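Local coordinates for protein ECF RNA polymerase sigma factor SigK (Mycobacterium tuberculosis, PDB 4NQW) that probably guides RNA polymerase to specific promoters as an extracytoplasmic-function sigma factor, held inactive by an anti-sigma factor until regulated proteolysis releases it, at residues 76-79 and 80-84; 94-97 and 98-102; 68-71 and 72-75; 45-48 and 49-53. All coordinates share one frame; numbering follows the deposited sequence.

Contact 1. Residues 76-79 and 80-84. With CD (cadmium ion), chain F.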
loop_
_atom_site.group_PDB
_atom_site.type_symbol
_atom_site.label_atom_id
_atom_site.label_comp_id
_atom_site.label_asym_id
_atom_site.label_seq_id
_atom_site.Cartn_x
_atom_site.Cartn_y
_atom_site.Cartn_z
ATOM N N TYR A 76 -9.648 -4.231 8.457
ATOM C CA TYR A 76 -9.858 -5.658 8.724
ATOM C C TYR A 76 -11.311 -6.104 8.535
ATOM O O TYR A 76 -11.564 -7.289 8.298
ATOM C CB TYR A 76 -9.332 -6.041 10.111
ATOM C CG TYR A 76 -7.824 -6.101 10.140
ATOM C CD1 TYR A 76 -7.073 -5.077 10.709
ATOM C CD2 TYR A 76 -7.147 -7.169 9.565
ATOM C CE1 TYR A 76 -5.688 -5.125 10.719
ATOM C CE2 TYR A 76 -5.764 -7.225 9.568
ATOM C CZ TYR A 76 -5.040 -6.203 10.146
ATOM O OH TYR A 76 -3.667 -6.263 10.153
ATOM N N LEU A 77 -12.258 -5.170 8.617
ATOM C CA LEU A 77 -13.642 -5.465 8.229
ATOM C C LEU A 77 -13.701 -5.703 6.718
ATOM O O LEU A 77 -14.363 -6.634 6.268
ATOM C CB LEU A 77 -14.598 -4.337 8.649
ATOM C CG LEU A 77 -16.123 -4.567 8.608
ATOM C CD1 LEU A 77 -16.678 -4.617 7.188
ATOM C CD2 LEU A 77 -16.539 -5.813 9.379
ATOM N N GLU A 78 -12.998 -4.878 5.939
ATOM C CA GLU A 78 -12.923 -5.090 4.486
ATOM C C GLU A 78 -12.186 -6.384 4.140
ATOM O O GLU A 78 -12.568 -7.073 3.196
ATOM C CB GLU A 78 -12.269 -3.906 3.758
ATOM C CG GLU A 78 -12.247 -4.089 2.240
ATOM C CD GLU A 78 -11.737 -2.886 1.468
ATOM O OE1 GLU A 78 -11.596 -3.001 0.232
ATOM O OE2 GLU A 78 -11.477 -1.827 2.075
ATOM N N VAL A 79 -11.136 -6.709 4.892
ATOM C CA VAL A 79 -10.433 -7.983 4.709
ATOM C C VAL A 79 -11.450 -9.113 4.800
ATOM O O VAL A 79 -11.573 -9.923 3.887
ATOM C CB VAL A 79 -9.331 -8.214 5.769
ATOM C CG1 VAL A 79 -8.767 -9.628 5.672
ATOM C CG2 VAL A 79 -8.206 -7.204 5.611
ATOM N N TRP A 80 -12.184 -9.138 5.907
ATOM C CA TRP A 80 -13.209 -10.150 6.157
ATOM C C TRP A 80 -14.246 -10.249 5.039
ATOM O O TRP A 80 -14.564 -11.346 4.576
ATOM C CB TRP A 80 -13.921 -9.836 7.471
ATOM C CG TRP A 80 -14.979 -10.817 7.839
ATOM C CD1 TRP A 80 -16.325 -10.687 7.655
ATOM C CD2 TRP A 80 -14.778 -12.083 8.465
ATOM N NE1 TRP A 80 -16.976 -11.798 8.130
ATOM C CE2 TRP A 80 -16.048 -12.672 8.634
ATOM C CE3 TRP A 80 -13.644 -12.778 8.902
ATOM C CZ2 TRP A 80 -16.215 -13.925 9.217
ATOM C CZ3 TRP A 80 -13.811 -14.018 9.483
ATOM C CH2 TRP A 80 -15.087 -14.577 9.640
ATOM N N ARG A 81 -14.768 -9.104 4.612
ATOM C CA ARG A 81 -15.885 -9.081 3.670
ATOM C C ARG A 81 -15.439 -9.364 2.233
ATOM O O ARG A 81 -16.088 -10.137 1.525
ATOM C CB ARG A 81 -16.631 -7.744 3.748
ATOM C CG ARG A 81 -18.140 -7.893 3.638
ATOM C CD ARG A 81 -18.859 -6.575 3.864
ATOM N NE ARG A 81 -20.183 -6.764 4.460
ATOM C CZ ARG A 81 -20.431 -6.845 5.769
ATOM N NH1 ARG A 81 -19.450 -6.757 6.666
ATOM N NH2 ARG A 81 -21.680 -7.019 6.188
ATOM N N ASN A 82 -14.331 -8.749 1.818
ATOM C CA ASN A 82 -13.831 -8.869 0.444
ATOM C C ASN A 82 -12.700 -9.891 0.258
ATOM O O ASN A 82 -12.022 -9.876 -0.770
ATOM C CB ASN A 82 -13.362 -7.498 -0.064
ATOM C CG ASN A 82 -14.491 -6.490 -0.173
ATOM O OD1 ASN A 82 -15.608 -6.733 0.286
ATOM N ND2 ASN A 82 -14.204 -5.347 -0.786
ATOM N N ALA A 83 -12.502 -10.783 1.228
ATOM C CA ALA A 83 -11.424 -11.782 1.142
ATOM C C ALA A 83 -11.610 -12.763 -0.016
ATOM O O ALA A 83 -10.639 -13.351 -0.494
ATOM C CB ALA A 83 -11.292 -12.551 2.446
ATOM N N SER A 84 -12.856 -12.948 -0.450
ATOM C CA SER A 84 -13.159 -13.809 -1.593
ATOM C C SER A 84 -12.648 -13.225 -2.915
ATOM O O SER A 84 -12.454 -13.961 -3.882
ATOM C CB SER A 84 -14.665 -14.064 -1.681
ATOM O OG SER A 84 -15.380 -12.847 -1.796
HETATM CD CD CD F . -11.279 -0.512 -0.333
HETATM O O HOH W 1 -13.627 0.064 -1.640
#
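Glu78, one turn before Asn82, spends its carboxylate on a cadmium ion while the neighbouring amide merely leans against it. Both oxygens bind the metal: Glu78 OE1 lies 2.6 Å and Glu78 OE2 2.8 Å from cadmium, a bidentate grip, and water 1 adds a ligand at 2.8 Å from the ion. With CG anti to the backbone N (chi1 -177°) and the rest of the chain extended, the carboxylate is carried well clear of the helix. The Asn82 amide plane stands 75° from that of the carboxylate, and Asn82 ND2 stays 3.7 Å from Glu78 OE1. Arg104 bonds to Glu78 OE2, so that oxygen has both a metal and a guanidinium partner, which would be expected to favour a charged carboxylate. One residue back, Leu77 and Arg81 run side by side; Leu77 CD1 touches Arg81 NH1 at 3.5 Å, obliquely to the guanidinium. The backbone supplies i-to-i+4 bonds, the shortest from Asn82 N to Glu78 O at 2.8 Å. On the buried side, Val79 packs against Phe43 and Phe46. The i-to-i+4 pairing is that of an alpha-helix, here near the end of helix 65-82, in the all-helical sigma-70 domain 2.

Contact 2. Residues 94-97 and 98-102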
loop_
_atom_site.group_PDB
_atom_site.type_symbol
_atom_site.label_atom_id
_atom_site.label_comp_id
_atom_site.label_asym_id
_atom_site.label_seq_id
_atom_site.Cartn_x
_atom_site.Cartn_y
_atom_site.Cartn_z
ATOM N N LEU A 94 -0.085 -10.187 1.807
ATOM C CA LEU A 94 0.485 -9.048 2.519
ATOM C C LEU A 94 0.301 -7.762 1.711
ATOM O O LEU A 94 -0.157 -6.749 2.239
ATOM C CB LEU A 94 1.980 -9.278 2.794
ATOM C CG LEU A 94 2.565 -8.918 4.169
ATOM C CD1 LEU A 94 3.940 -8.286 3.999
ATOM C CD2 LEU A 94 1.667 -7.996 4.976
ATOM N N ALA A 95 0.661 -7.820 0.430
ATOM C CA ALA A 95 0.518 -6.682 -0.479
ATOM C C ALA A 95 -0.943 -6.276 -0.654
ATOM O O ALA A 95 -1.263 -5.088 -0.694
ATOM C CB ALA A 95 1.136 -7.009 -1.831
ATOM N N TRP A 96 -1.820 -7.270 -0.758
ATOM C CA TRP A 96 -3.263 -7.047 -0.866
ATOM C C TRP A 96 -3.791 -6.288 0.355
ATOM O O TRP A 96 -4.594 -5.364 0.221
ATOM C CB TRP A 96 -3.966 -8.399 -1.005
ATOM C CG TRP A 96 -5.437 -8.351 -1.277
ATOM C CD1 TRP A 96 -6.042 -8.174 -2.487
ATOM C CD2 TRP A 96 -6.491 -8.534 -0.324
ATOM N NE1 TRP A 96 -7.409 -8.217 -2.342
ATOM C CE2 TRP A 96 -7.711 -8.437 -1.024
ATOM C CE3 TRP A 96 -6.521 -8.758 1.056
ATOM C CZ2 TRP A 96 -8.948 -8.557 -0.392
ATOM C CZ3 TRP A 96 -7.753 -8.880 1.685
ATOM C CH2 TRP A 96 -8.950 -8.782 0.960
ATOM N N LEU A 97 -3.315 -6.674 1.538
ATOM C CA LEU A 97 -3.726 -6.049 2.798
ATOM C C LEU A 97 -3.152 -4.640 2.965
ATOM O O LEU A 97 -3.886 -3.701 3.273
ATOM C CB LEU A 97 -3.300 -6.925 3.982
ATOM C CG LEU A 97 -3.504 -6.375 5.399
ATOM C CD1 LEU A 97 -4.980 -6.251 5.727
ATOM C CD2 LEU A 97 -2.806 -7.269 6.413
ATOM N N LEU A 98 -1.841 -4.494 2.782
ATOM C CA LEU A 98 -1.196 -3.193 2.991
ATOM C C LEU A 98 -1.624 -2.153 1.958
ATOM O O LEU A 98 -1.709 -0.967 2.269
ATOM C CB LEU A 98 0.334 -3.314 3.019
ATOM C CG LEU A 98 0.981 -3.492 4.398
ATOM C CD1 LEU A 98 0.647 -2.340 5.334
ATOM C CD2 LEU A 98 0.568 -4.804 5.028
ATOM N N THR A 99 -1.897 -2.601 0.737
ATOM C CA THR A 99 -2.357 -1.710 -0.326
ATOM C C THR A 99 -3.736 -1.129 -0.013
ATOM O O THR A 99 -3.964 0.066 -0.211
ATOM C CB THR A 99 -2.401 -2.438 -1.680
ATOM O OG1 THR A 99 -1.098 -2.950 -1.986
ATOM C CG2 THR A 99 -2.844 -1.499 -2.794
ATOM N N MET A 100 -4.651 -1.967 0.470
ATOM C CA MET A 100 -5.988 -1.494 0.838
ATOM C C MET A 100 -5.952 -0.635 2.105
ATOM O O MET A 100 -6.770 0.269 2.265
ATOM C CB MET A 100 -6.973 -2.663 0.987
ATOM C CG MET A 100 -6.721 -3.603 2.156
ATOM S SD MET A 100 -8.137 -4.658 2.530
ATOM C CE MET A 100 -8.370 -5.505 0.968
ATOM N N ALA A 101 -4.997 -0.921 2.990
ATOM C CA ALA A 101 -4.796 -0.139 4.215
ATOM C C ALA A 101 -4.277 1.256 3.890
ATOM O O ALA A 101 -4.742 2.252 4.451
ATOM C CB ALA A 101 -3.829 -0.853 5.146
ATOM N N HIS A 102 -3.309 1.315 2.982
ATOM C CA HIS A 102 -2.744 2.579 2.536
ATOM C C HIS A 102 -3.773 3.423 1.798
ATOM O O HIS A 102 -3.867 4.634 2.010
ATOM C CB HIS A 102 -1.559 2.333 1.613
ATOM C CG HIS A 102 -0.840 3.583 1.232
ATOM N ND1 HIS A 102 0.080 4.183 2.059
ATOM C CD2 HIS A 102 -0.926 4.365 0.131
ATOM C CE1 HIS A 102 0.538 5.276 1.478
ATOM N NE2 HIS A 102 -0.054 5.409 0.306
#
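Met100 lays its terminal methyl over one face of the Trp96 indole. Met100 CE is 3.3 Å from the centroid of the Trp96 six-membered ring and 11° off the ring normal, so a CH-pi contact is well defined; the methyl lies nearest Trp96 CH2, on the outer part of the indole. The sulfur is above the same ring but more distant, with Met100 SD 4.6 Å from the centroid, which makes this a Met-aromatic contact led by the methyl. Two torsions bring it there: CG sits between the backbone N and the carbonyl carbon (chi1 68°), and a bend at chi3 turns CE back over the preceding turn. Phe86 meets the indole edge-to-face. Around the helix, Leu94 and Leu98 point the same way, their CD2 methyls 3.4 Å apart (Leu94 CD2 to Leu98 CD2). Leu97, between these two apolar patches, faces Val54 of helix 42-62 and Ile75 of helix 65-82.

At the polar edge, Ala95 O takes two bonds from one residue. Thr99 N reaches Ala95 O at 2.9 Å and Thr99 OG1 reaches Ala95 O at 2.5 Å, a length so short as to be doubtful, from opposite faces of the carbonyl plane. The backbone bond from Met100 N to Trp96 O is weak, at 3.4 Å. Chemically, the ring-face and most apolar contacts look into the domain, though Leu94 also meets an apolar side chain of another protein chain; the Thr99 hydroxyl, near that chain too, is spent on the helix's own backbone.

Contact 3. Residues 68-71 and 72-75. With CD (cadmium ion), chain E.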
loop_
_atom_site.group_PDB
_atom_site.type_symbol
_atom_site.label_atom_id
_atom_site.label_comp_id
_atom_site.label_asym_id
_atom_site.label_seq_id
_atom_site.Cartn_x
_atom_site.Cartn_y
_atom_site.Cartn_z
ATOM N N SER A 68 -6.647 6.323 13.801
ATOM C CA SER A 68 -5.829 5.190 13.350
ATOM C C SER A 68 -6.413 3.849 13.801
ATOM O O SER A 68 -6.360 2.863 13.064
ATOM C CB SER A 68 -4.384 5.319 13.839
ATOM O OG SER A 68 -3.721 6.388 13.189
ATOM N N GLU A 69 -6.964 3.823 15.012
ATOM C CA GLU A 69 -7.662 2.645 15.517
ATOM C C GLU A 69 -8.912 2.352 14.688
ATOM O O GLU A 69 -9.119 1.224 14.244
ATOM C CB GLU A 69 -8.038 2.829 16.992
ATOM C CG GLU A 69 -6.847 2.801 17.936
ATOM C CD GLU A 69 -7.214 3.101 19.383
ATOM O OE1 GLU A 69 -8.417 3.231 19.699
ATOM O OE2 GLU A 69 -6.290 3.205 20.218
ATOM N N GLU A 70 -9.734 3.373 14.469
ATOM C CA GLU A 70 -10.971 3.212 13.698
ATOM C C GLU A 70 -10.708 2.804 12.247
ATOM O O GLU A 70 -11.416 1.961 11.700
ATOM C CB GLU A 70 -11.801 4.494 13.739
ATOM C CG GLU A 70 -12.345 4.811 15.123
ATOM C CD GLU A 70 -13.261 6.019 15.142
ATOM O OE1 GLU A 70 -13.430 6.674 14.091
ATOM O OE2 GLU A 70 -13.817 6.311 16.219
ATOM N N THR A 71 -9.694 3.407 11.633
ATOM C CA THR A 71 -9.308 3.068 10.264
ATOM C C THR A 71 -8.823 1.620 10.173
ATOM O O THR A 71 -9.174 0.907 9.235
ATOM C CB THR A 71 -8.210 4.015 9.746
ATOM O OG1 THR A 71 -8.646 5.373 9.884
ATOM C CG2 THR A 71 -7.882 3.734 8.283
ATOM N N THR A 72 -8.027 1.190 11.150
ATOM C CA THR A 72 -7.535 -0.190 11.200
ATOM C C THR A 72 -8.687 -1.197 11.288
ATOM O O THR A 72 -8.636 -2.249 10.653
ATOM C CB THR A 72 -6.544 -0.396 12.367
ATOM O OG1 THR A 72 -5.410 0.461 12.186
ATOM C CG2 THR A 72 -6.060 -1.840 12.433
ATOM N N GLN A 73 -9.721 -0.867 12.062
ATOM C CA GLN A 73 -10.932 -1.691 12.139
ATOM C C GLN A 73 -11.619 -1.804 10.786
ATOM O O GLN A 73 -11.998 -2.897 10.366
ATOM C CB GLN A 73 -11.938 -1.105 13.129
ATOM C CG GLN A 73 -11.587 -1.301 14.587
ATOM C CD GLN A 73 -12.671 -0.763 15.502
ATOM O OE1 GLN A 73 -13.050 0.405 15.409
ATOM N NE2 GLN A 73 -13.182 -1.612 16.380
ATOM N N GLU A 74 -11.796 -0.663 10.124
ATOM C CA GLU A 74 -12.407 -0.627 8.798
ATOM C C GLU A 74 -11.633 -1.513 7.826
ATOM O O GLU A 74 -12.231 -2.214 7.013
ATOM C CB GLU A 74 -12.464 0.806 8.262
ATOM C CG GLU A 74 -13.481 1.700 8.957
ATOM C CD GLU A 74 -13.434 3.145 8.480
ATOM O OE1 GLU A 74 -12.671 3.457 7.539
ATOM O OE2 GLU A 74 -14.166 3.977 9.055
ATOM N N ILE A 75 -10.305 -1.480 7.930
ATOM C CA ILE A 75 -9.430 -2.254 7.047
ATOM C C ILE A 75 -9.666 -3.752 7.217
ATOM O O ILE A 75 -9.877 -4.458 6.236
ATOM C CB ILE A 75 -7.939 -1.914 7.279
ATOM C CG1 ILE A 75 -7.657 -0.480 6.822
ATOM C CG2 ILE A 75 -7.038 -2.868 6.507
ATOM C CD1 ILE A 75 -6.393 0.137 7.388
HETATM CD CD CD E . -7.487 3.058 22.323
HETATM O O HOH W 2 -5.493 4.492 22.977
HETATM O O HOH W 3 -5.885 1.951 24.166
#
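Thr72, in the Glu70-Gln73 motif that interacts with the polymerase core subunit RpoC, turns its hydroxyl back on Ser68, one turn earlier in helix 65-82 of sigma-70 domain 2. Thr72 OG1 donates to Ser68 O at 2.7 Å, and Thr72 N donates to the same oxygen, Ser68 O, at 3.0 Å. The two donors come from opposite faces of the carbonyl plane; the amide stands 37° out of it, the hydroxyl less. The torsion responsible sets OG1 anti to the carbonyl carbon, beside the backbone N (chi1 -61°), where it overhangs the preceding turn. Three residues on, Ile75 crosses Thr71 obliquely, and Ile75 CD1 meets Thr71 CG2 at 4.0 Å. Ile75 CG1 presses on Thr71 O at 3.2 Å. Gln73 and Glu74 fold their CG methylenes over the carbonyls of Glu69 and Glu70.

Further out, other residues hold the polar ends. Thr71 OG1 bonds to Tyr67 O, Glu74 forms a salt bridge with Arg104, and Ile75 rests on Leu97 and Ala101 of helix 93-111. Glu70 and Glu74 carry like charges, and the Arg104 bridge probably eases their proximity. Glu69 reaches away from the helix to a cadmium ion, to which a polar side chain of another protein chain also binds, so this metal joins the two chains. The grip of Glu69 is bidentate and unequal, with Glu69 OE2 2.4 Å and Glu69 OE1 2.8 Å from the cadmium.

Contact 4. Residues 45-48 and 49-53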
loop_
_atom_site.group_PDB
_atom_site.type_symbol
_atom_site.label_atom_id
_atom_site.label_comp_id
_atom_site.label_asym_id
_atom_site.label_seq_id
_atom_site.Cartn_x
_atom_site.Cartn_y
_atom_site.Cartn_z
ATOM N N GLU A 45 -5.585 -15.218 13.343
ATOM C CA GLU A 45 -4.165 -15.431 13.067
ATOM C C GLU A 45 -3.652 -14.492 11.972
ATOM O O GLU A 45 -2.536 -13.977 12.066
ATOM C CB GLU A 45 -3.900 -16.891 12.687
ATOM C CG GLU A 45 -2.425 -17.211 12.469
ATOM C CD GLU A 45 -2.053 -18.632 12.855
ATOM O OE1 GLU A 45 -2.268 -19.011 14.025
ATOM O OE2 GLU A 45 -1.527 -19.365 11.990
ATOM N N PHE A 46 -4.466 -14.277 10.939
ATOM C CA PHE A 46 -4.153 -13.313 9.881
ATOM C C PHE A 46 -3.978 -11.920 10.474
ATOM O O PHE A 46 -3.043 -11.200 10.123
ATOM C CB PHE A 46 -5.262 -13.291 8.824
ATOM C CG PHE A 46 -4.969 -12.397 7.651
ATOM C CD1 PHE A 46 -4.227 -12.866 6.574
ATOM C CD2 PHE A 46 -5.437 -11.091 7.620
ATOM C CE1 PHE A 46 -3.952 -12.047 5.488
ATOM C CE2 PHE A 46 -5.165 -10.267 6.536
ATOM C CZ PHE A 46 -4.424 -10.747 5.469
ATOM N N TYR A 47 -4.885 -11.554 11.376
ATOM C CA TYR A 47 -4.809 -10.277 12.077
ATOM C C TYR A 47 -3.564 -10.195 12.964
ATOM O O TYR A 47 -2.804 -9.229 12.878
ATOM C CB TYR A 47 -6.069 -10.041 12.918
ATOM C CG TYR A 47 -5.939 -8.848 13.830
ATOM C CD1 TYR A 47 -5.961 -7.556 13.318
ATOM C CD2 TYR A 47 -5.762 -9.008 15.202
ATOM C CE1 TYR A 47 -5.824 -6.455 14.144
ATOM C CE2 TYR A 47 -5.627 -7.914 16.037
ATOM C CZ TYR A 47 -5.656 -6.639 15.502
ATOM O OH TYR A 47 -5.522 -5.541 16.316
ATOM N N ASP A 48 -3.358 -11.207 13.806
ATOM C CA ASP A 48 -2.232 -11.219 14.754
ATOM C C ASP A 48 -0.864 -11.047 14.089
ATOM O O ASP A 48 0.021 -10.399 14.648
ATOM C CB ASP A 48 -2.225 -12.514 15.583
ATOM C CG ASP A 48 -3.125 -12.441 16.809
ATOM O OD1 ASP A 48 -3.442 -11.322 17.271
ATOM O OD2 ASP A 48 -3.512 -13.514 17.324
ATOM N N HIS A 49 -0.697 -11.627 12.903
ATOM C CA HIS A 49 0.591 -11.616 12.212
ATOM C C HIS A 49 0.837 -10.322 11.423
ATOM O O HIS A 49 1.987 -9.988 11.127
ATOM C CB HIS A 49 0.699 -12.832 11.279
ATOM C CG HIS A 49 2.099 -13.332 11.099
ATOM N ND1 HIS A 49 2.858 -13.809 12.146
ATOM C CD2 HIS A 49 2.873 -13.442 9.993
ATOM C CE1 HIS A 49 4.042 -14.182 11.695
ATOM N NE2 HIS A 49 4.077 -13.972 10.392
ATOM N N THR A 50 -0.236 -9.598 11.095
ATOM C CA THR A 50 -0.145 -8.392 10.263
ATOM C C THR A 50 -0.441 -7.067 10.984
ATOM O O THR A 50 -0.136 -5.996 10.454
ATOM C CB THR A 50 -1.103 -8.490 9.057
ATOM O OG1 THR A 50 -2.456 -8.621 9.517
ATOM C CG2 THR A 50 -0.749 -9.684 8.179
ATOM N N LYS A 51 -1.016 -7.135 12.183
ATOM C CA LYS A 51 -1.570 -5.945 12.850
ATOM C C LYS A 51 -0.580 -4.799 13.086
ATOM O O LYS A 51 -0.939 -3.633 12.918
ATOM C CB LYS A 51 -2.255 -6.322 14.173
ATOM C CG LYS A 51 -1.347 -6.934 15.232
ATOM C CD LYS A 51 -2.162 -7.407 16.426
ATOM C CE LYS A 51 -1.388 -8.370 17.310
ATOM N NZ LYS A 51 -0.293 -7.692 18.051
ATOM N N SER A 52 0.651 -5.126 13.473
ATOM C CA SER A 52 1.654 -4.096 13.758
ATOM C C SER A 52 2.076 -3.330 12.497
ATOM O O SER A 52 2.376 -2.135 12.557
ATOM C CB SER A 52 2.882 -4.702 14.447
ATOM O OG SER A 52 3.582 -5.573 13.577
ATOM N N ARG A 53 2.094 -4.020 11.361
ATOM C CA ARG A 53 2.439 -3.388 10.089
ATOM C C ARG A 53 1.291 -2.535 9.541
ATOM O O ARG A 53 1.531 -1.458 8.991
ATOM C CB ARG A 53 2.884 -4.436 9.065
ATOM C CG ARG A 53 4.289 -4.965 9.323
ATOM C CD ARG A 53 4.814 -5.843 8.194
ATOM N NE ARG A 53 4.861 -7.261 8.551
ATOM C CZ ARG A 53 3.831 -8.105 8.489
ATOM N NH1 ARG A 53 2.633 -7.695 8.090
ATOM N NH2 ARG A 53 4.000 -9.376 8.839
#
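Glu45 meets His49 through the backbone: His49 N donates to Glu45 O at 3.1 Å, a regular i-to-i+4 bond. At Phe46 the pattern changes. Its carbonyl oxygen receives the hydroxyl of Thr50, with Thr50 OG1 2.7 Å from Phe46 O, while the amide bond to the same oxygen is weak, Thr50 N lying 3.4 Å from Phe46 O. The hydroxyl bond is the shorter of the two and probably makes up for the weak amide bond; Thr50 OG1 also bonds to Tyr76 of helix 65-82. The Phe46 ring packs against Leu28 and Leu32 of helix 28-34.

Thr50 N also bonds to Tyr47 O, at 3.1 Å and from 62° above the carbonyl plane, an i-to-i+3 bond, and Lys51 N adds a weak bond to that oxygen. This is a kink in helix 42-62 of sigma-70 domain 2: the amides of Ser52 and Arg53 lack the usual i-to-i+4 bond, and Arg53 N makes only a weak bond to Thr50 O. The lysine covers one face of the Tyr47 ring. Lys51 CB lies 3.9 Å from the ring centroid, 23° off its normal, in a CH-pi contact, and Lys51 CD touches Tyr47 CE2 at 3.5 Å. Lys51 CG takes the place between the backbone N and the carbonyl carbon (chi1 62°), from which the chain runs across the ring. Asp48 runs alongside the same lysine; Asp48 OD1 is 3.6 Å from Lys51 CE, but 4.9 Å from Lys51 NZ. Asp48 OD2 and Lys51 NZ each form a salt bridge instead to a chain of another protein.

In the fold
The four contacts map onto three helices of one domain. Contacts 1 and 3 are successive parts of helix 65-82, their centres about 13 Å apart, and Glu78 and Glu69 hold different cadmium ions. Contact 2 lies about 12 Å, centre to centre, from contacts 1 and 4, and its Leu97 joins them: Leu97 CD1 meets Val79 CG2 at 3.4 Å, and Leu97 CD2 meets Thr50 CB at 3.4 Å. Ala101 CB reaches Ile75 CD1 of contact 3 at 3.5 Å. Between contacts 1 and 4, Tyr76 OH lies 2.7 Å from Thr50 OG1, and the Tyr76 ring packs edge-to-face with that of Tyr47. Contacts 3 and 4 do not touch; their nearest atoms are about 5 Å apart.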